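Local coordinates for putative PII-like nitrogen regulatory protein (Shewanella baltica, PDB 3CE8) that is of unknown function but, as a putative PII-like nitrogen regulatory protein, probably forms a trimer that may take part in signalling or regulation, at residues S21-L26 with M84-Q89; L28-D33 with N104-W109; I43-L48 with A91-A96; G54-F59 with F78-I83. One frame throughout, in Å; residues are numbered along the deposited sequence. Where two conformers were deposited one is given.

Interaction 1: S21-L26 with M84-Q89; sequences STEQLL and MHPAAQ. With EDO (1,2-ethanediol), chain E.
With chi1 at 57° in Gln24 and 65° in His85, each CG sits between its own backbone N and carbonyl carbon, and the two side-chain ends meet across neighbouring strands. Gln24 NE2 donates to His85 NE2 over 3.1 Å. The acceptor lies in the amide plane, whereas the amide nitrogen is tilted well out of the imidazole plane, the two planes being 78° apart. The other ring nitrogen, His85 ND1, bonds to Ile83 O, a pattern consistent with a neutral histidine, and Gln24 NE2 also serves Gln90 OE1. Leu26 N lies at the ring edge, in its plane, 3.6 Å from His85 CE1. The backbones form the central antiparallel pair of a ferredoxin-like sheet, the fold of PII proteins: Gln24 N reaches His85 O at 3.0 Å, and His85 N returns the bond to Gln24 O. Past the ladder, Ala87 N gives Thr22 O a straight bond of 2.6 Å. On the opposite face from Gln24 and His85, the bent chain of Glu23 brings OE2 alongside the proline ring, 3.8 Å from Pro86 CB. Ser21 OG accepts from Glu23 N at 3.1 Å, an ST turn just before the strand.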
loop_
_atom_site.group_PDB
_atom_site.type_symbol
_atom_site.label_atom_id
_atom_site.label_comp_id
_atom_site.label_asym_id
_atom_site.label_seq_id
_atom_site.Cartn_x
_atom_site.Cartn_y
_atom_site.Cartn_z
ATOM N N SER A 21 -6.023 -4.542 15.609
ATOM C CA SER A 21 -5.121 -5.759 15.614
ATOM C C SER A 21 -3.712 -5.653 16.268
ATOM O O SER A 21 -3.088 -4.567 16.376
ATOM C CB SER A 21 -4.960 -6.247 14.151
ATOM O OG SER A 21 -4.406 -7.548 14.019
ATOM N N THR A 22 -3.236 -6.815 16.716
ATOM C CA THR A 22 -1.894 -6.940 17.299
ATOM C C THR A 22 -0.881 -7.079 16.151
ATOM O O THR A 22 0.317 -7.015 16.359
ATOM C CB THR A 22 -1.780 -8.126 18.243
ATOM O OG1 THR A 22 -2.130 -9.322 17.532
ATOM C CG2 THR A 22 -2.683 -7.921 19.488
ATOM N N GLU A 23 -1.412 -7.272 14.943
ATOM C CA GLU A 23 -0.606 -7.301 13.691
ATOM C C GLU A 23 -0.621 -5.923 13.096
ATOM O O GLU A 23 -1.623 -5.197 13.125
ATOM C CB GLU A 23 -1.115 -8.267 12.616
ATOM C CG GLU A 23 -0.939 -9.730 12.953
ATOM C CD GLU A 23 0.506 -10.190 12.944
ATOM O OE1 GLU A 23 1.236 -9.867 11.984
ATOM O OE2 GLU A 23 0.895 -10.915 13.882
ATOM N N GLN A 24 0.520 -5.561 12.560
ATOM C CA GLN A 24 0.664 -4.263 11.931
ATOM C C GLN A 24 1.637 -4.393 10.764
ATOM O O GLN A 24 2.405 -5.338 10.698
ATOM C CB GLN A 24 1.084 -3.220 12.964
ATOM C CG GLN A 24 2.350 -3.559 13.679
ATOM C CD GLN A 24 2.735 -2.519 14.716
ATOM O OE1 GLN A 24 1.860 -1.871 15.315
ATOM N NE2 GLN A 24 4.071 -2.362 14.945
ATOM N N LEU A 25 1.548 -3.463 9.833
ATOM C CA LEU A 25 2.354 -3.503 8.620
ATOM C C LEU A 25 3.505 -2.503 8.621
ATOM O O LEU A 25 3.285 -1.328 8.754
ATOM C CB LEU A 25 1.432 -3.223 7.412
ATOM C CG LEU A 25 1.999 -3.443 6.016
ATOM C CD1 LEU A 25 2.225 -4.942 5.831
ATOM C CD2 LEU A 25 1.087 -2.827 4.912
ATOM N N LEU A 26 4.728 -2.978 8.508
ATOM C CA LEU A 26 5.865 -2.067 8.350
ATOM C C LEU A 26 6.111 -1.859 6.887
ATOM O O LEU A 26 6.211 -2.814 6.127
ATOM C CB LEU A 26 7.152 -2.622 8.971
ATOM C CG LEU A 26 8.440 -1.837 8.709
ATOM C CD1 LEU A 26 8.450 -0.466 9.381
ATOM C CD2 LEU A 26 9.548 -2.693 9.251
HETATM N N MSE A 84 4.473 -7.546 7.443
HETATM C CA MSE A 84 3.462 -7.815 8.449
HETATM C C MSE A 84 4.201 -8.464 9.607
HETATM O O MSE A 84 5.028 -9.369 9.418
HETATM C CB MSE A 84 2.362 -8.753 7.932
HETATM C CG MSE A 84 1.228 -8.935 8.919
HETATM SE SE MSE A 84 0.127 -7.359 8.955
HETATM C CE MSE A 84 -0.316 -7.287 7.070
ATOM N N HIS A 85 3.905 -7.975 10.800
ATOM C CA HIS A 85 4.533 -8.451 12.006
ATOM C C HIS A 85 3.700 -8.128 13.234
ATOM O O HIS A 85 2.909 -7.190 13.217
ATOM C CB HIS A 85 5.895 -7.762 12.158
ATOM C CG HIS A 85 5.798 -6.275 12.362
ATOM N ND1 HIS A 85 5.570 -5.390 11.319
ATOM C CD2 HIS A 85 5.880 -5.522 13.486
ATOM C CE1 HIS A 85 5.501 -4.157 11.802
ATOM N NE2 HIS A 85 5.679 -4.208 13.112
ATOM N N PRO A 86 3.877 -8.910 14.303
ATOM C CA PRO A 86 3.208 -8.588 15.543
ATOM C C PRO A 86 3.751 -7.303 16.180
ATOM O O PRO A 86 4.962 -7.066 16.246
ATOM C CB PRO A 86 3.511 -9.794 16.448
ATOM C CG PRO A 86 4.320 -10.783 15.633
ATOM C CD PRO A 86 4.803 -10.055 14.420
ATOM N N ALA A 87 2.823 -6.500 16.664
ATOM C CA ALA A 87 3.133 -5.230 17.294
ATOM C C ALA A 87 4.145 -5.424 18.408
ATOM O O ALA A 87 4.988 -4.567 18.673
ATOM C CB ALA A 87 1.827 -4.558 17.844
ATOM N N ALA A 88 4.090 -6.597 19.007
ATOM C CA ALA A 88 4.944 -6.933 20.168
ATOM C C ALA A 88 6.429 -7.052 19.808
ATOM O O ALA A 88 7.296 -6.975 20.672
ATOM C CB ALA A 88 4.492 -8.234 20.809
ATOM N N GLN A 89 6.681 -7.224 18.515
ATOM C CA GLN A 89 8.017 -7.487 17.970
ATOM C C GLN A 89 8.492 -6.317 17.103
ATOM O O GLN A 89 9.474 -6.403 16.366
ATOM C CB GLN A 89 7.951 -8.719 17.092
ATOM C CG GLN A 89 7.314 -9.916 17.738
ATOM C CD GLN A 89 8.234 -10.626 18.669
ATOM O OE1 GLN A 89 9.435 -10.366 18.684
ATOM N NE2 GLN A 89 7.682 -11.548 19.455
HETATM C C1 EDO E . 3.181 -8.766 3.902
HETATM O O1 EDO E . 3.789 -8.661 2.611
HETATM C C2 EDO E . 3.151 -10.205 4.386
HETATM O O2 EDO E . 4.169 -10.144 5.366
#

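Interaction 2: L28-D33 with N104-W109; sequences LIAQND and NPCRYW
Leu28 and Tyr108 pair without hydrogen bonds between them where strand 23-31 runs antiparallel to strand 106-112, the outermost pairing within this chain of a ferredoxin-like sheet. On the face they share, Leu28 CD1 is the bump: it settles into the hollow beside Cys106 CB (3.4 Å) and the root of Tyr108, with Ile38 of helix 35-42 packed against Leu28. Cys106 SG swells the same surface further along, resting 3.6 Å from Ala30 CA, where the small alanine leaves room for the sulfur. The other face carries a larger knob. Trp109, with chi1 at 60°, brings its six-membered ring over to Ile29, and CH2 meets Ile29 CG1 obliquely at 3.7 Å; Phe78 and Lys80 also touch this isoleucine. Ile29 N to Arg107 O is a nearly straight bond of 2.8 Å, but the return bond is weak. Residues 106-109 also pair with a strand of the third subunit, carrying the sheet across the interface. Beyond the ladder the strands part, and Gln31 fills the widening with its amide, NE2 lying 3.3 Å from Asn104 CB and bonding weakly to Pro105 O. Asn104 ND2 meets Asp33 OD2 in a weak bond of 3.3 Å, amide and carboxylate planes 88° apart.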
loop_
_atom_site.group_PDB
_atom_site.type_symbol
_atom_site.label_atom_id
_atom_site.label_comp_id
_atom_site.label_asym_id
_atom_site.label_seq_id
_atom_site.Cartn_x
_atom_site.Cartn_y
_atom_site.Cartn_z
ATOM N N LEU A 28 8.660 0.100 4.362
ATOM C CA LEU A 28 10.060 0.571 4.351
ATOM C C LEU A 28 10.516 0.876 2.934
ATOM O O LEU A 28 10.400 0.032 2.053
ATOM C CB LEU A 28 10.918 -0.543 4.980
ATOM C CG LEU A 28 12.434 -0.424 4.972
ATOM C CD1 LEU A 28 12.932 0.715 5.864
ATOM C CD2 LEU A 28 12.990 -1.758 5.427
ATOM N N ILE A 29 10.972 2.109 2.720
ATOM C CA ILE A 29 11.448 2.564 1.404
ATOM C C ILE A 29 12.964 2.558 1.451
ATOM O O ILE A 29 13.591 3.485 1.955
ATOM C CB ILE A 29 10.901 3.962 1.024
ATOM C CG1 ILE A 29 9.376 3.977 1.159
ATOM C CG2 ILE A 29 11.298 4.348 -0.375
ATOM C CD1 ILE A 29 8.720 2.799 0.496
ATOM N N ALA A 30 13.511 1.479 0.899
ATOM C CA ALA A 30 14.930 1.145 0.910
ATOM C C ALA A 30 15.608 1.393 -0.405
ATOM O O ALA A 30 15.056 1.223 -1.495
ATOM C CB ALA A 30 15.108 -0.324 1.298
ATOM N N GLN A 31 16.866 1.750 -0.287
ATOM C CA GLN A 31 17.670 2.026 -1.475
ATOM C C GLN A 31 18.014 0.687 -2.078
ATOM O O GLN A 31 18.112 -0.302 -1.382
ATOM C CB GLN A 31 18.900 2.845 -1.109
ATOM C CG GLN A 31 18.585 3.873 -0.007
ATOM C CD GLN A 31 19.613 4.959 0.086
ATOM O OE1 GLN A 31 20.005 5.535 -0.933
ATOM N NE2 GLN A 31 20.037 5.280 1.315
ATOM N N ASN A 32 18.145 0.661 -3.389
ATOM C CA ASN A 32 18.363 -0.600 -4.121
ATOM C C ASN A 32 19.606 -1.378 -3.723
ATOM O O ASN A 32 19.640 -2.596 -3.854
ATOM C CB ASN A 32 18.315 -0.396 -5.648
ATOM C CG ASN A 32 16.878 -0.169 -6.165
ATOM O OD1 ASN A 32 15.897 -0.644 -5.573
ATOM N ND2 ASN A 32 16.758 0.538 -7.283
ATOM N N ASP A 33 20.591 -0.683 -3.174
ATOM C CA ASP A 33 21.864 -1.324 -2.794
ATOM C C ASP A 33 21.815 -2.158 -1.493
ATOM O O ASP A 33 22.537 -3.156 -1.357
ATOM C CB ASP A 33 23.041 -0.327 -2.806
ATOM C CG ASP A 33 22.844 0.846 -1.869
ATOM O OD1 ASP A 33 21.924 0.794 -1.022
ATOM O OD2 ASP A 33 23.620 1.820 -1.983
ATOM N N ASN A 104 22.784 3.803 5.075
ATOM C CA ASN A 104 21.773 4.115 4.042
ATOM C C ASN A 104 20.409 4.348 4.637
ATOM O O ASN A 104 19.623 3.427 4.712
ATOM C CB ASN A 104 21.605 2.962 3.058
ATOM C CG ASN A 104 22.843 2.671 2.293
ATOM O OD1 ASN A 104 23.796 2.095 2.830
ATOM N ND2 ASN A 104 22.836 3.023 1.009
ATOM N N PRO A 105 20.115 5.580 5.037
ATOM C CA PRO A 105 18.830 5.822 5.651
ATOM C C PRO A 105 17.654 5.425 4.814
ATOM O O PRO A 105 17.648 5.582 3.600
ATOM C CB PRO A 105 18.836 7.315 5.922
ATOM C CG PRO A 105 20.334 7.657 6.069
ATOM C CD PRO A 105 21.030 6.737 5.129
ATOM N N CYS A 106 16.684 4.868 5.520
ATOM C CA CYS A 106 15.434 4.386 4.942
ATOM C C CYS A 106 14.190 4.903 5.605
ATOM O O CYS A 106 14.001 4.771 6.802
ATOM C CB CYS A 106 15.394 2.862 4.958
ATOM S SG CYS A 106 16.687 2.267 3.824
ATOM N N ARG A 107 13.334 5.498 4.800
ATOM C CA ARG A 107 12.055 5.952 5.308
ATOM C C ARG A 107 11.192 4.775 5.640
ATOM O O ARG A 107 11.272 3.727 5.013
ATOM C CB ARG A 107 11.317 6.865 4.344
ATOM C CG ARG A 107 11.571 8.315 4.656
ATOM C CD ARG A 107 10.496 9.207 4.032
ATOM N NE ARG A 107 10.154 10.314 4.918
ATOM C CZ ARG A 107 9.239 10.206 5.881
ATOM N NH1 ARG A 107 8.601 9.038 6.068
ATOM N NH2 ARG A 107 8.980 11.257 6.662
ATOM N N TYR A 108 10.396 4.937 6.680
ATOM C CA TYR A 108 9.448 3.887 7.016
ATOM C C TYR A 108 8.222 4.424 7.689
ATOM O O TYR A 108 8.176 5.554 8.163
ATOM C CB TYR A 108 10.068 2.840 7.940
ATOM C CG TYR A 108 10.143 3.300 9.382
ATOM C CD1 TYR A 108 11.143 4.133 9.807
ATOM C CD2 TYR A 108 9.198 2.910 10.306
ATOM C CE1 TYR A 108 11.217 4.578 11.135
ATOM C CE2 TYR A 108 9.255 3.346 11.630
ATOM C CZ TYR A 108 10.264 4.179 12.041
ATOM O OH TYR A 108 10.335 4.623 13.352
ATOM N N TRP A 109 7.212 3.582 7.652
ATOM C CA TRP A 109 5.971 3.827 8.369
ATOM C C TRP A 109 5.283 2.527 8.722
ATOM O O TRP A 109 5.572 1.500 8.167
ATOM C CB TRP A 109 5.048 4.844 7.693
ATOM C CG TRP A 109 4.618 4.501 6.360
ATOM C CD1 TRP A 109 3.482 3.841 6.001
ATOM C CD2 TRP A 109 5.301 4.830 5.146
ATOM N NE1 TRP A 109 3.425 3.710 4.608
ATOM C CE2 TRP A 109 4.534 4.297 4.068
ATOM C CE3 TRP A 109 6.500 5.506 4.861
ATOM C CZ2 TRP A 109 4.920 4.420 2.743
ATOM C CZ3 TRP A 109 6.888 5.632 3.524
ATOM C CH2 TRP A 109 6.093 5.088 2.484
#

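Interaction 3: I43-L48 with A91-A96; sequences IELEFL and AALLTA
Ala91 O is gripped twice by Thr95, from the backbone N at 2.8 Å and from the hydroxyl OG1 at 2.7 Å, the latter coming from above the carbonyl plane; this bond pair lies on the helix flank remote from the loop, while Ala92, Leu93 and Ala96 meet residues 45-48. That loop follows helix 35-42 in the helical layer on one face of the ferredoxin-like sheet, and its type I turn, closed by Leu48 N to Leu45 O at 3.2 Å, presents three apolar side chains to the helix. Phe47, with chi1 at 54°, sends its ring toward the helix, where CE2 stands 3.9 Å from Ala92 CB and the CZ end lies beside Leu93 CB. Leu45 CB lies over one face of the ring, offset toward its rim, so the turn packs on itself as well. At about a right angle, Leu45 meets Leu93, CD1 to CD1 at 3.7 Å, and the same Leu45 methyl lies 4.2 Å from Ala96 CB. Leu48 CD1 completes the patch, 4.3 Å from Leu93 CD1, where Ile83, His85 and Leu42 close round. Replacing Phe47 by an alanine would probably open a gap beside Ala92 and Leu93 and take away the ring that backs Leu45. With no hydrogen bond crossing between loop and helix, their hold on each other rests on apolar contact and fit.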
loop_
_atom_site.group_PDB
_atom_site.type_symbol
_atom_site.label_atom_id
_atom_site.label_comp_id
_atom_site.label_asym_id
_atom_site.label_seq_id
_atom_site.Cartn_x
_atom_site.Cartn_y
_atom_site.Cartn_z
ATOM N N ILE A 43 14.594 -12.631 6.519
ATOM C CA ILE A 43 14.410 -14.097 6.378
ATOM C C ILE A 43 14.865 -14.792 7.639
ATOM O O ILE A 43 14.501 -15.946 7.892
ATOM C CB ILE A 43 15.135 -14.770 5.139
ATOM C CG1 ILE A 43 16.641 -14.554 5.214
ATOM C CG2 ILE A 43 14.573 -14.290 3.798
ATOM C CD1 ILE A 43 17.401 -15.361 4.209
ATOM N N GLU A 44 15.600 -14.058 8.459
ATOM C CA GLU A 44 16.223 -14.658 9.636
ATOM C C GLU A 44 15.396 -14.427 10.904
ATOM O O GLU A 44 15.602 -15.029 11.952
ATOM C CB GLU A 44 17.632 -14.094 9.768
ATOM C CG GLU A 44 18.581 -15.102 10.257
ATOM C CD GLU A 44 18.617 -16.325 9.319
ATOM O OE1 GLU A 44 18.952 -16.152 8.118
ATOM O OE2 GLU A 44 18.316 -17.459 9.781
ATOM N N LEU A 45 14.436 -13.538 10.767
ATOM C CA LEU A 45 13.535 -13.168 11.859
ATOM C C LEU A 45 12.364 -14.170 11.925
ATOM O O LEU A 45 11.504 -14.229 11.024
ATOM C CB LEU A 45 13.064 -11.715 11.704
ATOM C CG LEU A 45 14.149 -10.632 11.880
ATOM C CD1 LEU A 45 13.662 -9.218 11.511
ATOM C CD2 LEU A 45 14.721 -10.652 13.311
ATOM N N GLU A 46 12.374 -14.964 13.003
ATOM C CA GLU A 46 11.376 -16.051 13.273
ATOM C C GLU A 46 9.933 -15.646 13.467
ATOM O O GLU A 46 9.021 -16.441 13.326
ATOM C CB GLU A 46 11.746 -16.907 14.504
ATOM C CG GLU A 46 12.599 -18.100 14.169
ATOM C CD GLU A 46 13.000 -18.878 15.412
ATOM O OE1 GLU A 46 13.145 -18.252 16.498
ATOM O OE2 GLU A 46 13.206 -20.110 15.303
ATOM N N PHE A 47 9.731 -14.408 13.819
ATOM C CA PHE A 47 8.389 -13.938 14.131
ATOM C C PHE A 47 7.714 -13.448 12.876
ATOM O O PHE A 47 6.570 -13.052 12.920
ATOM C CB PHE A 47 8.402 -12.872 15.245
ATOM C CG PHE A 47 9.316 -11.692 14.972
ATOM C CD1 PHE A 47 8.923 -10.671 14.122
ATOM C CD2 PHE A 47 10.566 -11.615 15.585
ATOM C CE1 PHE A 47 9.762 -9.606 13.876
ATOM C CE2 PHE A 47 11.411 -10.547 15.348
ATOM C CZ PHE A 47 11.017 -9.544 14.489
ATOM N N LEU A 48 8.449 -13.492 11.768
ATOM C CA LEU A 48 7.933 -13.081 10.433
ATOM C C LEU A 48 7.545 -14.341 9.624
ATOM O O LEU A 48 8.309 -15.305 9.544
ATOM C CB LEU A 48 8.954 -12.263 9.638
ATOM C CG LEU A 48 9.459 -10.925 10.174
ATOM C CD1 LEU A 48 10.479 -10.341 9.191
ATOM C CD2 LEU A 48 8.321 -9.990 10.420
ATOM N N ALA A 91 9.946 -3.477 17.960
ATOM C CA ALA A 91 11.288 -2.998 18.330
ATOM C C ALA A 91 12.307 -3.915 17.713
ATOM O O ALA A 91 13.253 -3.486 17.054
ATOM C CB ALA A 91 11.494 -3.025 19.791
ATOM N N ALA A 92 12.106 -5.197 17.971
ATOM C CA ALA A 92 13.011 -6.237 17.462
ATOM C C ALA A 92 13.213 -6.055 15.961
ATOM O O ALA A 92 14.346 -6.129 15.464
ATOM C CB ALA A 92 12.472 -7.642 17.763
ATOM N N LEU A 93 12.117 -5.737 15.277
ATOM C CA LEU A 93 12.118 -5.624 13.804
ATOM C C LEU A 93 12.832 -4.369 13.339
ATOM O O LEU A 93 13.665 -4.411 12.440
ATOM C CB LEU A 93 10.693 -5.644 13.241
ATOM C CG LEU A 93 10.489 -5.442 11.720
ATOM C CD1 LEU A 93 11.229 -6.453 10.867
ATOM C CD2 LEU A 93 9.011 -5.454 11.391
ATOM N N LEU A 94 12.564 -3.268 14.019
ATOM C CA LEU A 94 13.114 -1.989 13.593
ATOM C C LEU A 94 14.594 -1.855 13.953
ATOM O O LEU A 94 15.388 -1.275 13.190
ATOM C CB LEU A 94 12.308 -0.816 14.156
ATOM C CG LEU A 94 10.858 -0.587 13.679
ATOM C CD1 LEU A 94 10.243 0.595 14.449
ATOM C CD2 LEU A 94 10.790 -0.334 12.213
ATOM N N THR A 95 14.967 -2.378 15.114
ATOM C CA THR A 95 16.372 -2.331 15.558
ATOM C C THR A 95 17.227 -3.229 14.644
ATOM O O THR A 95 18.369 -2.918 14.342
ATOM C CB THR A 95 16.550 -2.756 17.033
ATOM O OG1 THR A 95 15.928 -4.022 17.230
ATOM C CG2 THR A 95 15.922 -1.772 17.966
ATOM N N ALA A 96 16.636 -4.327 14.188
ATOM C CA ALA A 96 17.332 -5.296 13.296
ATOM C C ALA A 96 17.581 -4.649 11.948
ATOM O O ALA A 96 18.651 -4.774 11.340
ATOM C CB ALA A 96 16.515 -6.563 13.121
#

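Interaction 4: G54-F59 with F78-I83; sequences GNICGF and FCKFEI. With EDO (1,2-ethanediol), chain E.
Ile56 and Phe78 form the tight end of this antiparallel pair, bonded both ways through the backbone: Phe78 N to Ile56 O at 2.8 Å and Ile56 N to Phe78 O at 3.0 Å. With chi1 at 58°, Ile56 directs its CG1 branch across the strand to Lys80 CB, 3.7 Å away, and CD1 continues to Phe78 CB at 3.9 Å. The other branch, CG2, lies along the aliphatic part of Lys80, near CD. Phe78 turns its ring edge to the backbone of Gly58, CE1 coming 3.6 Å from Gly58 CA; the missing side chain is what makes room, since a beta carbon there would run into the ring. An alanine in place of Ile56 would probably leave the Lys80 chain and the Phe78 ring without their shared apolar partner and freer to turn. Gly54 and Lys80 make the second doubly bonded pair, Lys80 N to Gly54 O being only 2.6 Å. The opposite face is looser: the side chain of exposed Asn55 comes no nearer than OD1 to Phe78 O, 3.8 Å. On the Ile56 face, the extended Lys80 chain runs on to a polar setting, with a long salt bridge from NZ to Glu82 OE2 (3.6 Å), a weak, long ion pair to Glu82 of the third subunit, and a phosphate ion nearby. Strands 50-60 and 74-86 thus form the hairpin of a ferredoxin-like fold whose connection, largely unmodelled here, would correspond to the T-loop position of PII proteins.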
loop_
_atom_site.group_PDB
_atom_site.type_symbol
_atom_site.label_atom_id
_atom_site.label_comp_id
_atom_site.label_asym_id
_atom_site.label_seq_id
_atom_site.Cartn_x
_atom_site.Cartn_y
_atom_site.Cartn_z
ATOM N N GLY A 54 8.370 -4.528 -3.661
ATOM C CA GLY A 54 8.145 -4.020 -4.993
ATOM C C GLY A 54 8.928 -2.767 -5.293
ATOM O O GLY A 54 9.379 -2.063 -4.403
ATOM N N ASN A 55 9.084 -2.502 -6.569
ATOM C CA ASN A 55 9.756 -1.292 -7.040
ATOM C C ASN A 55 8.824 -0.090 -7.036
ATOM O O ASN A 55 7.692 -0.169 -7.484
ATOM C CB ASN A 55 10.319 -1.497 -8.455
ATOM C CG ASN A 55 11.606 -2.324 -8.459
ATOM O OD1 ASN A 55 12.364 -2.374 -7.460
ATOM N ND2 ASN A 55 11.877 -2.955 -9.597
ATOM N N ILE A 56 9.303 1.010 -6.475
ATOM C CA ILE A 56 8.578 2.296 -6.529
ATOM C C ILE A 56 9.540 3.452 -6.842
ATOM O O ILE A 56 10.749 3.371 -6.659
ATOM C CB ILE A 56 7.683 2.633 -5.259
ATOM C CG1 ILE A 56 8.514 2.660 -3.973
ATOM C CG2 ILE A 56 6.423 1.707 -5.153
ATOM C CD1 ILE A 56 9.399 3.860 -3.887
ATOM N N CYS A 57 8.961 4.512 -7.372
ATOM C CA CYS A 57 9.674 5.741 -7.639
ATOM C C CYS A 57 9.460 6.726 -6.470
ATOM O O CYS A 57 8.329 6.972 -6.041
ATOM C CB CYS A 57 9.158 6.311 -8.929
ATOM S SG CYS A 57 10.210 7.504 -9.502
ATOM N N GLY A 58 10.545 7.255 -5.922
ATOM C CA GLY A 58 10.460 8.114 -4.735
ATOM C C GLY A 58 11.076 9.482 -4.838
ATOM O O GLY A 58 12.195 9.662 -5.311
ATOM N N PHE A 59 10.304 10.463 -4.399
ATOM C CA PHE A 59 10.764 11.845 -4.343
ATOM C C PHE A 59 11.078 12.242 -2.914
ATOM O O PHE A 59 10.692 11.574 -1.926
ATOM C CB PHE A 59 9.745 12.808 -4.927
ATOM C CG PHE A 59 9.488 12.603 -6.392
ATOM C CD1 PHE A 59 8.843 11.471 -6.852
ATOM C CD2 PHE A 59 9.862 13.553 -7.303
ATOM C CE1 PHE A 59 8.611 11.295 -8.192
ATOM C CE2 PHE A 59 9.628 13.374 -8.647
ATOM C CZ PHE A 59 8.999 12.246 -9.084
ATOM N N PHE A 78 13.420 3.202 -5.770
ATOM C CA PHE A 78 13.624 2.415 -4.550
ATOM C C PHE A 78 12.882 1.108 -4.539
ATOM O O PHE A 78 12.033 0.782 -5.356
ATOM C CB PHE A 78 13.155 3.166 -3.286
ATOM C CG PHE A 78 13.720 4.547 -3.136
ATOM C CD1 PHE A 78 13.133 5.621 -3.782
ATOM C CD2 PHE A 78 14.801 4.779 -2.322
ATOM C CE1 PHE A 78 13.629 6.894 -3.646
ATOM C CE2 PHE A 78 15.311 6.058 -2.182
ATOM C CZ PHE A 78 14.720 7.109 -2.844
ATOM N N CYS A 79 13.188 0.411 -3.485
ATOM C CA CYS A 79 12.600 -0.861 -3.222
ATOM C C CYS A 79 11.679 -0.689 -2.030
ATOM O O CYS A 79 12.078 -0.207 -0.987
ATOM C CB CYS A 79 13.708 -1.881 -2.954
ATOM S SG CYS A 79 13.108 -3.566 -2.665
ATOM N N LYS A 80 10.427 -1.064 -2.218
ATOM C CA LYS A 80 9.423 -0.953 -1.182
ATOM C C LYS A 80 9.043 -2.322 -0.655
ATOM O O LYS A 80 8.462 -3.189 -1.346
ATOM C CB LYS A 80 8.191 -0.208 -1.701
ATOM C CG LYS A 80 7.023 -0.015 -0.721
ATOM C CD LYS A 80 5.779 0.433 -1.513
ATOM C CE LYS A 80 4.511 0.620 -0.721
ATOM N NZ LYS A 80 3.332 0.876 -1.621
ATOM N N PHE A 81 9.392 -2.449 0.615
ATOM C CA PHE A 81 9.146 -3.631 1.415
ATOM C C PHE A 81 7.919 -3.418 2.260
ATOM O O PHE A 81 7.692 -2.339 2.796
ATOM C CB PHE A 81 10.303 -3.895 2.398
ATOM C CG PHE A 81 11.583 -4.436 1.757
ATOM C CD1 PHE A 81 12.555 -3.578 1.271
ATOM C CD2 PHE A 81 11.823 -5.804 1.694
ATOM C CE1 PHE A 81 13.710 -4.080 0.716
ATOM C CE2 PHE A 81 12.972 -6.302 1.123
ATOM C CZ PHE A 81 13.916 -5.450 0.642
ATOM N N GLU A 82 7.132 -4.471 2.362
ATOM C CA GLU A 82 5.982 -4.503 3.261
ATOM C C GLU A 82 6.088 -5.760 4.096
ATOM O O GLU A 82 6.173 -6.881 3.569
ATOM C CB GLU A 82 4.662 -4.432 2.498
ATOM C CG GLU A 82 4.471 -3.092 1.824
ATOM C CD GLU A 82 3.076 -2.854 1.283
ATOM O OE1 GLU A 82 2.197 -3.741 1.323
ATOM O OE2 GLU A 82 2.850 -1.731 0.834
ATOM N N ILE A 83 6.119 -5.525 5.405
ATOM C CA ILE A 83 6.355 -6.550 6.412
ATOM C C ILE A 83 5.347 -6.574 7.557
ATOM O O ILE A 83 5.346 -5.762 8.476
ATOM C CB ILE A 83 7.767 -6.365 7.011
ATOM C CG1 ILE A 83 8.785 -6.221 5.874
ATOM C CG2 ILE A 83 8.150 -7.510 7.983
ATOM C CD1 ILE A 83 9.888 -5.322 6.249
HETATM C C1 EDO E . 3.181 -8.766 3.902
HETATM O O1 EDO E . 3.789 -8.661 2.611
HETATM C C2 EDO E . 3.151 -10.205 4.386
HETATM O O2 EDO E . 4.169 -10.144 5.366
#

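From the N terminus, strand 23-31 enters first, contributing its start to interaction 1 and its end to interaction 2. Helix 35-42 and the loop of interaction 3 follow, then strand 50-60, which turns back as strand 74-86 and closes interaction 4, the shortest loop, nested inside the other three. The end of strand 74-86 next closes interaction 1, and helix 90-100 closes interaction 3 just after it, so these two cross. Strand 106-112 closes interaction 2 last; it crosses interaction 1 and encloses interaction 3. Interactions 4, 1 and 2 join the four strands in the order 50-60, 74-86, 23-31, 106-112, while interaction 3 ties the loop after helix 35-42 to helix 90-100, which packs on the sheet through Leu93 on Leu26 and His85.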